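Local coordinates for lipoprotein (Mycoplasma mycoides subsp. capri, PDB 7ADK), which probably acts as a protease of the chymotrypsin-like PA clan, in the mycoplasma peptidase family, at residues A538-V543 / V787-D792; F741-E746 / G806-I811; N497-A502 / G554-S559. All coordinates share one frame; numbering follows the deposited sequence.

Contact 1. Residues A538-V543 / V787-D792; sequences ADFAIV and VAFRSD
Two phenylalanines and a valine carry this wholly buried contact, and the ring pair is its most sharply defined element. The rings of Phe-540 and Phe-789 form a T-shaped (edge-to-face) stack: their planes stand at 87° with the centroids 5.2 Å apart. Phe-789 supplies the edge and Phe-540 the face. CE1 of Phe-789 hovers over the rim of the Phe-540 ring, not its centre, and comes closest at CE1 of Phe-540, 3.7 Å away. The first torsions bring the two rings together. In Phe-540, CG is anti to the backbone N (chi1 168°), which carries the ring toward 787-792. In Phe-789, CG is anti to the carbonyl carbon (chi1 -56°), so a side chain that does not start toward its partner still ends against it.

Beside the ring pair, Val-787 divides its two methyls between partners. CG1, anti to the backbone N, meets CB of Ala-538 at 3.7 Å, while CG2, beside the backbone N, lies 3.6 Å from the amide N of Asp-539. That amide belongs to an inverse gamma turn centred on Asp-539, whose closing bond from Phe-540 N to Ala-538 O (2.8 Å) is weak. The Asp-539 side chain runs away from 787-792, its CG anti to the backbone N; OD2 accepts from ND1 of His-450 and ND2 of Asn-448, consistent with the Asp-His pair of a PA-clan catalytic triad.

Residues 538-540 thus bridge strand 535-537 of the mixed sheet and strand 541-546 of the antiparallel one. Strand 783-792 lies alongside this connection. Val-773 of strand 769-778 packs on both phenylalanines, and so does Trp-427 of strand 421-433, which places the stack between the two sheets.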
loop_
_atom_site.group_PDB
_atom_site.type_symbol
_atom_site.label_atom_id
_atom_site.label_comp_id
_atom_site.label_asym_id
_atom_site.label_seq_id
_atom_site.Cartn_x
_atom_site.Cartn_y
_atom_site.Cartn_z
ATOM N N ALA B 538 -15.703 -17.959 -25.526
ATOM C CA ALA B 538 -15.714 -16.765 -24.682
ATOM C C ALA B 538 -15.041 -17.087 -23.355
ATOM O O ALA B 538 -15.298 -18.165 -22.822
ATOM C CB ALA B 538 -17.149 -16.330 -24.468
ATOM N N ASP B 539 -14.199 -16.215 -22.814
ATOM C CA ASP B 539 -13.424 -16.542 -21.616
ATOM C C ASP B 539 -14.292 -16.539 -20.336
ATOM O O ASP B 539 -14.294 -15.603 -19.546
ATOM C CB ASP B 539 -12.179 -15.648 -21.556
ATOM C CG ASP B 539 -11.087 -16.179 -20.618
ATOM O OD1 ASP B 539 -11.076 -17.388 -20.323
ATOM O OD2 ASP B 539 -10.247 -15.392 -20.137
ATOM N N PHE B 540 -15.068 -17.602 -20.138
ATOM C CA PHE B 540 -15.964 -17.844 -18.999
ATOM C C PHE B 540 -16.024 -19.348 -18.649
ATOM O O PHE B 540 -16.168 -20.176 -19.544
ATOM C CB PHE B 540 -17.358 -17.292 -19.321
ATOM C CG PHE B 540 -18.441 -17.720 -18.355
ATOM C CD1 PHE B 540 -18.351 -17.389 -16.995
ATOM C CD2 PHE B 540 -19.513 -18.505 -18.798
ATOM C CE1 PHE B 540 -19.316 -17.840 -16.085
ATOM C CE2 PHE B 540 -20.491 -18.946 -17.892
ATOM C CZ PHE B 540 -20.395 -18.606 -16.538
ATOM N N ALA B 541 -15.941 -19.716 -17.375
ATOM C CA ALA B 541 -16.004 -21.100 -16.928
ATOM C C ALA B 541 -16.718 -21.215 -15.579
ATOM O O ALA B 541 -16.779 -20.242 -14.836
ATOM C CB ALA B 541 -14.585 -21.663 -16.897
ATOM N N ILE B 542 -17.257 -22.381 -15.246
ATOM C CA ILE B 542 -17.969 -22.603 -13.982
ATOM C C ILE B 542 -17.364 -23.783 -13.229
ATOM O O ILE B 542 -17.356 -24.904 -13.728
ATOM C CB ILE B 542 -19.480 -22.781 -14.198
ATOM C CG1 ILE B 542 -20.061 -21.647 -15.058
ATOM C CG2 ILE B 542 -20.200 -22.876 -12.844
ATOM C CD1 ILE B 542 -21.518 -21.838 -15.430
ATOM N N VAL B 543 -16.843 -23.535 -12.034
ATOM C CA VAL B 543 -16.133 -24.495 -11.188
ATOM C C VAL B 543 -17.020 -24.984 -10.050
ATOM O O VAL B 543 -17.609 -24.202 -9.316
ATOM C CB VAL B 543 -14.846 -23.864 -10.620
ATOM C CG1 VAL B 543 -14.165 -24.762 -9.576
ATOM C CG2 VAL B 543 -13.868 -23.570 -11.758
ATOM N N VAL B 787 -16.878 -10.551 -20.978
ATOM C CA VAL B 787 -17.796 -11.454 -21.684
ATOM C C VAL B 787 -19.223 -11.237 -21.221
ATOM O O VAL B 787 -19.514 -11.503 -20.061
ATOM C CB VAL B 787 -17.411 -12.921 -21.427
ATOM C CG1 VAL B 787 -18.402 -13.920 -22.012
ATOM C CG2 VAL B 787 -16.058 -13.257 -22.023
ATOM N N ALA B 788 -20.151 -10.842 -22.089
ATOM C CA ALA B 788 -21.561 -10.893 -21.725
ATOM C C ALA B 788 -22.062 -12.347 -21.733
ATOM O O ALA B 788 -21.825 -13.106 -22.674
ATOM C CB ALA B 788 -22.376 -9.972 -22.623
ATOM N N PHE B 789 -22.794 -12.746 -20.697
ATOM C CA PHE B 789 -23.399 -14.084 -20.597
ATOM C C PHE B 789 -24.497 -14.344 -21.636
ATOM O O PHE B 789 -24.720 -15.476 -22.058
ATOM C CB PHE B 789 -24.051 -14.263 -19.218
ATOM C CG PHE B 789 -23.166 -14.058 -18.017
ATOM C CD1 PHE B 789 -22.255 -15.050 -17.631
ATOM C CD2 PHE B 789 -23.269 -12.880 -17.269
ATOM C CE1 PHE B 789 -21.483 -14.874 -16.478
ATOM C CE2 PHE B 789 -22.467 -12.694 -16.137
ATOM C CZ PHE B 789 -21.599 -13.704 -15.724
ATOM N N ARG B 790 -25.219 -13.284 -21.990
ATOM C CA ARG B 790 -26.397 -13.293 -22.842
ATOM C C ARG B 790 -26.192 -12.331 -23.997
ATOM O O ARG B 790 -25.657 -11.244 -23.818
ATOM C CB ARG B 790 -27.612 -12.944 -21.987
ATOM C CG ARG B 790 -28.924 -13.163 -22.717
ATOM C CD ARG B 790 -30.105 -12.873 -21.820
ATOM N NE ARG B 790 -31.371 -12.910 -22.549
ATOM C CZ ARG B 790 -32.138 -13.952 -22.763
ATOM N NH1 ARG B 790 -31.843 -15.145 -22.366
ATOM N NH2 ARG B 790 -33.260 -13.812 -23.381
ATOM N N SER B 791 -26.636 -12.731 -25.172
ATOM C CA SER B 791 -26.690 -11.916 -26.373
ATOM C C SER B 791 -28.029 -12.131 -27.059
ATOM O O SER B 791 -28.437 -13.252 -27.333
ATOM C CB SER B 791 -25.526 -12.235 -27.305
ATOM O OG SER B 791 -25.636 -11.581 -28.533
ATOM N N ASP B 792 -28.680 -11.033 -27.393
ATOM C CA ASP B 792 -29.855 -10.956 -28.256
ATOM C C ASP B 792 -29.531 -11.213 -29.738
ATOM O O ASP B 792 -30.421 -11.335 -30.577
ATOM C CB ASP B 792 -30.396 -9.548 -28.064
ATOM C CG ASP B 792 -31.781 -9.274 -28.629
ATOM O OD1 ASP B 792 -32.053 -8.092 -28.943
ATOM O OD2 ASP B 792 -32.604 -10.206 -28.677
#

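Contact 2. Residues F741-E746 / G806-I811; sequences FNYGLE and GQYDLI
The rings of Tyr-743 and Tyr-808 approach each other only loosely, CE2 of Tyr-743 lying 4.4 Å from CE1 of Tyr-808, so the pair is no tight stack. The defined approach is at the hydroxyl edge of Tyr-808, where the amide N of Leu-745 sits near the ring plane; Phe-512 meets the same ring with the planes inclined at about 60°. Leu-745 N donates to Tyr-808 OH over 3.1 Å, in a bond bent to 141° at the hydrogen. The hydroxyl also makes a weak bond with Ala-788 O, so it lies between backbone groups of two strands. CA of Gly-744 is 3.4 Å from Tyr-808 OH, and the ring tip therefore rests directly on glycine backbone.

Tyr-743 reaches back in return. With CG anti to the backbone N, its OH arrives 3.8 Å from CA of Gly-806 and bonds weakly with Leu-805 O. Tyr-808 takes the crowded position between N and the carbonyl carbon (chi1 70°), directing its ring toward 741-746. Further along, Asp-809 OD1 accepts from Ile-811 N at 2.9 Å in an Asx turn, turning the chain beyond strand 807-809. Strands 737-747 and 807-809 both pair antiparallel with strand 783-792, and this tyrosine-to-backbone bond joins them across it, within what is consistent with the C-terminal beta-barrel of a PA-clan peptidase.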
loop_
_atom_site.group_PDB
_atom_site.type_symbol
_atom_site.label_atom_id
_atom_site.label_comp_id
_atom_site.label_asym_id
_atom_site.label_seq_id
_atom_site.Cartn_x
_atom_site.Cartn_y
_atom_site.Cartn_z
ATOM N N PHE B 741 -10.356 -18.872 -31.058
ATOM C CA PHE B 741 -10.481 -17.410 -31.116
ATOM C C PHE B 741 -11.495 -16.881 -30.094
ATOM O O PHE B 741 -12.529 -17.495 -29.851
ATOM C CB PHE B 741 -10.932 -16.967 -32.502
ATOM C CG PHE B 741 -9.934 -17.238 -33.596
ATOM C CD1 PHE B 741 -8.809 -16.419 -33.727
ATOM C CD2 PHE B 741 -10.118 -18.326 -34.465
ATOM C CE1 PHE B 741 -7.873 -16.664 -34.740
ATOM C CE2 PHE B 741 -9.187 -18.566 -35.479
ATOM C CZ PHE B 741 -8.072 -17.731 -35.625
ATOM N N ASN B 742 -11.270 -15.680 -29.568
ATOM C CA ASN B 742 -12.240 -14.975 -28.734
ATOM C C ASN B 742 -13.474 -14.538 -29.556
ATOM O O ASN B 742 -13.363 -13.946 -30.628
ATOM C CB ASN B 742 -11.562 -13.768 -28.074
ATOM C CG ASN B 742 -10.955 -14.042 -26.716
ATOM O OD1 ASN B 742 -11.519 -13.694 -25.695
ATOM N ND2 ASN B 742 -9.782 -14.611 -26.636
ATOM N N TYR B 743 -14.665 -14.800 -29.031
ATOM C CA TYR B 743 -15.965 -14.586 -29.648
ATOM C C TYR B 743 -17.045 -14.152 -28.639
ATOM O O TYR B 743 -16.955 -14.432 -27.444
ATOM C CB TYR B 743 -16.363 -15.889 -30.355
ATOM C CG TYR B 743 -17.753 -15.860 -30.945
ATOM C CD1 TYR B 743 -18.002 -15.217 -32.166
ATOM C CD2 TYR B 743 -18.828 -16.385 -30.217
ATOM C CE1 TYR B 743 -19.306 -15.103 -32.663
ATOM C CE2 TYR B 743 -20.134 -16.256 -30.695
ATOM C CZ TYR B 743 -20.374 -15.633 -31.931
ATOM O OH TYR B 743 -21.627 -15.610 -32.429
ATOM N N GLY B 744 -18.103 -13.507 -29.120
ATOM C CA GLY B 744 -19.305 -13.147 -28.366
ATOM C C GLY B 744 -19.510 -11.645 -28.190
ATOM O O GLY B 744 -18.701 -10.836 -28.643
ATOM N N LEU B 745 -20.615 -11.266 -27.548
ATOM C CA LEU B 745 -20.875 -9.885 -27.146
ATOM C C LEU B 745 -19.975 -9.535 -25.961
ATOM O O LEU B 745 -19.897 -10.308 -25.006
ATOM C CB LEU B 745 -22.368 -9.726 -26.814
ATOM C CG LEU B 745 -22.779 -8.348 -26.260
ATOM C CD1 LEU B 745 -22.575 -7.239 -27.272
ATOM C CD2 LEU B 745 -24.249 -8.363 -25.878
ATOM N N GLU B 746 -19.320 -8.383 -25.987
ATOM C CA GLU B 746 -18.423 -7.949 -24.922
ATOM C C GLU B 746 -18.549 -6.461 -24.585
ATOM O O GLU B 746 -19.038 -5.654 -25.370
ATOM C CB GLU B 746 -16.968 -8.341 -25.218
ATOM C CG GLU B 746 -16.762 -9.854 -25.296
ATOM C CD GLU B 746 -15.311 -10.332 -25.192
ATOM O OE1 GLU B 746 -14.371 -9.522 -25.146
ATOM O OE2 GLU B 746 -15.094 -11.560 -25.203
ATOM N N GLY B 806 -24.714 -13.421 -33.427
ATOM C CA GLY B 806 -25.235 -14.639 -32.816
ATOM C C GLY B 806 -26.010 -14.387 -31.529
ATOM O O GLY B 806 -25.545 -13.701 -30.620
ATOM N N GLN B 807 -27.189 -14.995 -31.424
ATOM C CA GLN B 807 -28.049 -14.918 -30.247
ATOM C C GLN B 807 -27.871 -16.163 -29.375
ATOM O O GLN B 807 -28.074 -17.291 -29.823
ATOM C CB GLN B 807 -29.493 -14.755 -30.721
ATOM C CG GLN B 807 -30.491 -14.666 -29.566
ATOM C CD GLN B 807 -31.892 -14.928 -30.049
ATOM O OE1 GLN B 807 -32.357 -16.052 -30.016
ATOM N NE2 GLN B 807 -32.595 -13.943 -30.547
ATOM N N TYR B 808 -27.512 -15.958 -28.115
ATOM C CA TYR B 808 -27.142 -17.024 -27.202
ATOM C C TYR B 808 -27.347 -16.625 -25.741
ATOM O O TYR B 808 -27.271 -15.458 -25.379
ATOM C CB TYR B 808 -25.687 -17.454 -27.477
ATOM C CG TYR B 808 -24.593 -16.476 -27.101
ATOM C CD1 TYR B 808 -24.048 -15.604 -28.056
ATOM C CD2 TYR B 808 -24.081 -16.478 -25.794
ATOM C CE1 TYR B 808 -23.024 -14.715 -27.696
ATOM C CE2 TYR B 808 -23.072 -15.584 -25.429
ATOM C CZ TYR B 808 -22.549 -14.688 -26.372
ATOM O OH TYR B 808 -21.618 -13.773 -26.006
ATOM N N ASP B 809 -27.535 -17.613 -24.879
ATOM C CA ASP B 809 -27.407 -17.471 -23.436
ATOM C C ASP B 809 -26.619 -18.668 -22.906
ATOM O O ASP B 809 -27.047 -19.808 -23.068
ATOM C CB ASP B 809 -28.802 -17.325 -22.830
ATOM C CG ASP B 809 -28.799 -17.016 -21.334
ATOM O OD1 ASP B 809 -27.896 -17.496 -20.619
ATOM O OD2 ASP B 809 -29.730 -16.307 -20.897
ATOM N N LEU B 810 -25.444 -18.432 -22.331
ATOM C CA LEU B 810 -24.557 -19.496 -21.853
ATOM C C LEU B 810 -24.768 -19.884 -20.378
ATOM O O LEU B 810 -24.093 -20.777 -19.882
ATOM C CB LEU B 810 -23.103 -19.306 -22.343
ATOM C CG LEU B 810 -22.434 -17.939 -22.211
ATOM C CD1 LEU B 810 -22.237 -17.597 -20.753
ATOM C CD2 LEU B 810 -21.102 -17.931 -22.930
ATOM N N ILE B 811 -25.794 -19.334 -19.723
ATOM C CA ILE B 811 -26.317 -19.790 -18.426
ATOM C C ILE B 811 -27.617 -20.593 -18.616
ATOM O O ILE B 811 -27.747 -21.681 -18.066
ATOM C CB ILE B 811 -26.497 -18.590 -17.471
ATOM C CG1 ILE B 811 -25.190 -17.808 -17.246
ATOM C CG2 ILE B 811 -27.120 -18.993 -16.134
ATOM C CD1 ILE B 811 -24.107 -18.518 -16.462
#

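Contact 3. Residues N497-A502 / G554-S559; sequences NKLEDA and GKYSYS
Hydrogen bonding centres on Lys-498 O, which is gripped twice. Tyr-556 OH donates to it at 2.7 Å, reaching the carbonyl from 37° above its plane, and Asp-501 N donates to it over 3.1 Å within the 3-10 turn 499-501. Asp-501 answers with OD2, which takes the amide of Lys-498 from above the carboxylate plane, so the turn is braced at its start by a reciprocal pair.

Two apolar side chains touch the same phenol. CD1 of Leu-499 lies 3.6 Å from CE2 of Tyr-556, and CB of Ala-502 is 4.0 Å from CZ of Tyr-556. With CG anti to the carbonyl carbon (chi1 -54°), the end of Tyr-556, whose CB does not start toward 497-502, is brought up to that segment.

Amide-to-aliphatic packing completes the contact. The Asn-497 amide lies obliquely across Lys-555, its OD1 3.7 Å from Lys-555 CG, while ND2 bonds to Ile-494 O. The extended lysine runs outward to a weak, long ion pair with Asp-552.

Strand 556-562 pairs antiparallel with strand 486-493, and the loop 497-502 carries the chain from that strand to strand 503-507, itself paired with strand 541-546.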
loop_
_atom_site.group_PDB
_atom_site.type_symbol
_atom_site.label_atom_id
_atom_site.label_comp_id
_atom_site.label_asym_id
_atom_site.label_seq_id
_atom_site.Cartn_x
_atom_site.Cartn_y
_atom_site.Cartn_z
ATOM N N ASN B 497 -5.302 -39.088 -2.004
ATOM C CA ASN B 497 -6.496 -38.516 -2.645
ATOM C C ASN B 497 -6.112 -37.334 -3.546
ATOM O O ASN B 497 -5.236 -36.560 -3.187
ATOM C CB ASN B 497 -7.514 -38.091 -1.579
ATOM C CG ASN B 497 -8.121 -39.283 -0.873
ATOM O OD1 ASN B 497 -9.129 -39.831 -1.289
ATOM N ND2 ASN B 497 -7.533 -39.737 0.204
ATOM N N LYS B 498 -6.742 -37.161 -4.708
ATOM C CA LYS B 498 -6.407 -36.093 -5.662
ATOM C C LYS B 498 -7.307 -34.874 -5.447
ATOM O O LYS B 498 -8.478 -35.005 -5.111
ATOM C CB LYS B 498 -6.477 -36.632 -7.100
ATOM C CG LYS B 498 -5.565 -37.836 -7.409
ATOM C CD LYS B 498 -4.058 -37.585 -7.283
ATOM C CE LYS B 498 -3.555 -36.569 -8.310
ATOM N NZ LYS B 498 -2.117 -36.293 -8.189
ATOM N N LEU B 499 -6.783 -33.671 -5.646
ATOM C CA LEU B 499 -7.538 -32.438 -5.401
ATOM C C LEU B 499 -8.643 -32.197 -6.451
ATOM O O LEU B 499 -9.704 -31.672 -6.115
ATOM C CB LEU B 499 -6.519 -31.295 -5.229
ATOM C CG LEU B 499 -6.895 -30.147 -4.278
ATOM C CD1 LEU B 499 -7.498 -30.577 -2.942
ATOM C CD2 LEU B 499 -5.624 -29.397 -3.906
ATOM N N GLU B 500 -8.478 -32.720 -7.674
ATOM C CA GLU B 500 -9.558 -32.828 -8.668
ATOM C C GLU B 500 -10.712 -33.778 -8.307
ATOM O O GLU B 500 -11.784 -33.676 -8.897
ATOM C CB GLU B 500 -9.057 -33.199 -10.076
ATOM C CG GLU B 500 -8.490 -32.021 -10.878
ATOM C CD GLU B 500 -8.492 -32.313 -12.389
ATOM O OE1 GLU B 500 -8.267 -33.455 -12.802
ATOM O OE2 GLU B 500 -8.841 -31.439 -13.195
ATOM N N ASP B 501 -10.573 -34.680 -7.337
ATOM C CA ASP B 501 -11.719 -35.478 -6.886
ATOM C C ASP B 501 -12.786 -34.632 -6.166
ATOM O O ASP B 501 -13.919 -35.084 -6.021
ATOM C CB ASP B 501 -11.263 -36.631 -5.985
ATOM C CG ASP B 501 -10.226 -37.569 -6.604
ATOM O OD1 ASP B 501 -10.192 -37.702 -7.844
ATOM O OD2 ASP B 501 -9.473 -38.213 -5.838
ATOM N N ALA B 502 -12.442 -33.420 -5.719
ATOM C CA ALA B 502 -13.296 -32.537 -4.924
ATOM C C ALA B 502 -13.556 -31.151 -5.561
ATOM O O ALA B 502 -14.549 -30.502 -5.232
ATOM C CB ALA B 502 -12.643 -32.417 -3.552
ATOM N N GLY B 554 -10.342 -37.586 6.640
ATOM C CA GLY B 554 -9.685 -38.812 6.180
ATOM C C GLY B 554 -9.013 -38.697 4.809
ATOM O O GLY B 554 -8.234 -39.576 4.431
ATOM N N LYS B 555 -9.314 -37.632 4.056
ATOM C CA LYS B 555 -8.946 -37.461 2.640
ATOM C C LYS B 555 -8.274 -36.127 2.352
ATOM O O LYS B 555 -7.423 -36.062 1.470
ATOM C CB LYS B 555 -10.196 -37.645 1.765
ATOM C CG LYS B 555 -10.808 -39.043 1.921
ATOM C CD LYS B 555 -12.095 -39.209 1.119
ATOM C CE LYS B 555 -12.743 -40.541 1.489
ATOM N NZ LYS B 555 -14.180 -40.538 1.265
ATOM N N TYR B 556 -8.602 -35.082 3.106
ATOM C CA TYR B 556 -8.002 -33.754 2.984
ATOM C C TYR B 556 -7.790 -33.102 4.350
ATOM O O TYR B 556 -8.581 -33.303 5.267
ATOM C CB TYR B 556 -8.890 -32.844 2.113
ATOM C CG TYR B 556 -9.252 -33.384 0.745
ATOM C CD1 TYR B 556 -10.359 -34.236 0.605
ATOM C CD2 TYR B 556 -8.452 -33.094 -0.375
ATOM C CE1 TYR B 556 -10.628 -34.845 -0.628
ATOM C CE2 TYR B 556 -8.723 -33.704 -1.612
ATOM C CZ TYR B 556 -9.814 -34.585 -1.740
ATOM O OH TYR B 556 -10.109 -35.185 -2.919
ATOM N N SER B 557 -6.769 -32.256 4.465
ATOM C CA SER B 557 -6.549 -31.351 5.598
ATOM C C SER B 557 -6.807 -29.904 5.184
ATOM O O SER B 557 -6.165 -29.403 4.256
ATOM C CB SER B 557 -5.136 -31.505 6.170
ATOM O OG SER B 557 -4.150 -31.678 5.175
ATOM N N TYR B 558 -7.715 -29.240 5.901
ATOM C CA TYR B 558 -7.966 -27.807 5.770
ATOM C C TYR B 558 -7.174 -27.006 6.805
ATOM O O TYR B 558 -6.925 -27.464 7.919
ATOM C CB TYR B 558 -9.466 -27.477 5.813
ATOM C CG TYR B 558 -10.129 -27.523 7.172
ATOM C CD1 TYR B 558 -10.759 -28.700 7.613
ATOM C CD2 TYR B 558 -10.134 -26.384 7.996
ATOM C CE1 TYR B 558 -11.371 -28.746 8.877
ATOM C CE2 TYR B 558 -10.732 -26.429 9.267
ATOM C CZ TYR B 558 -11.350 -27.614 9.712
ATOM O OH TYR B 558 -11.935 -27.679 10.930
ATOM N N SER B 559 -6.801 -25.785 6.443
ATOM C CA SER B 559 -6.245 -24.782 7.335
ATOM C C SER B 559 -6.885 -23.423 7.089
ATOM O O SER B 559 -7.157 -23.064 5.949
ATOM C CB SER B 559 -4.716 -24.736 7.210
ATOM O OG SER B 559 -4.308 -24.540 5.870
#

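How the contacts relate
From the N terminus, contact 3 opens first at 497-502 and closes at 554-559, spanning 51 residues. Contact 1 opens inside that loop at 538-543 but closes only at 787-792, so the two cross. Contact 2 opens at 741-746, within the long loop of contact 1, and closes beyond it at 806-811; these two also cross, whereas contacts 3 and 2 follow in series. Contacts 1 and 2 have centres 6 Å apart and touch directly, through a salt bridge from Arg-790 to Asp-809. Contact 3 lies about 29 Å from contact 1, centre to centre, in the antiparallel sheet; contact 1 joins that sheet to the mixed one holding contact 2.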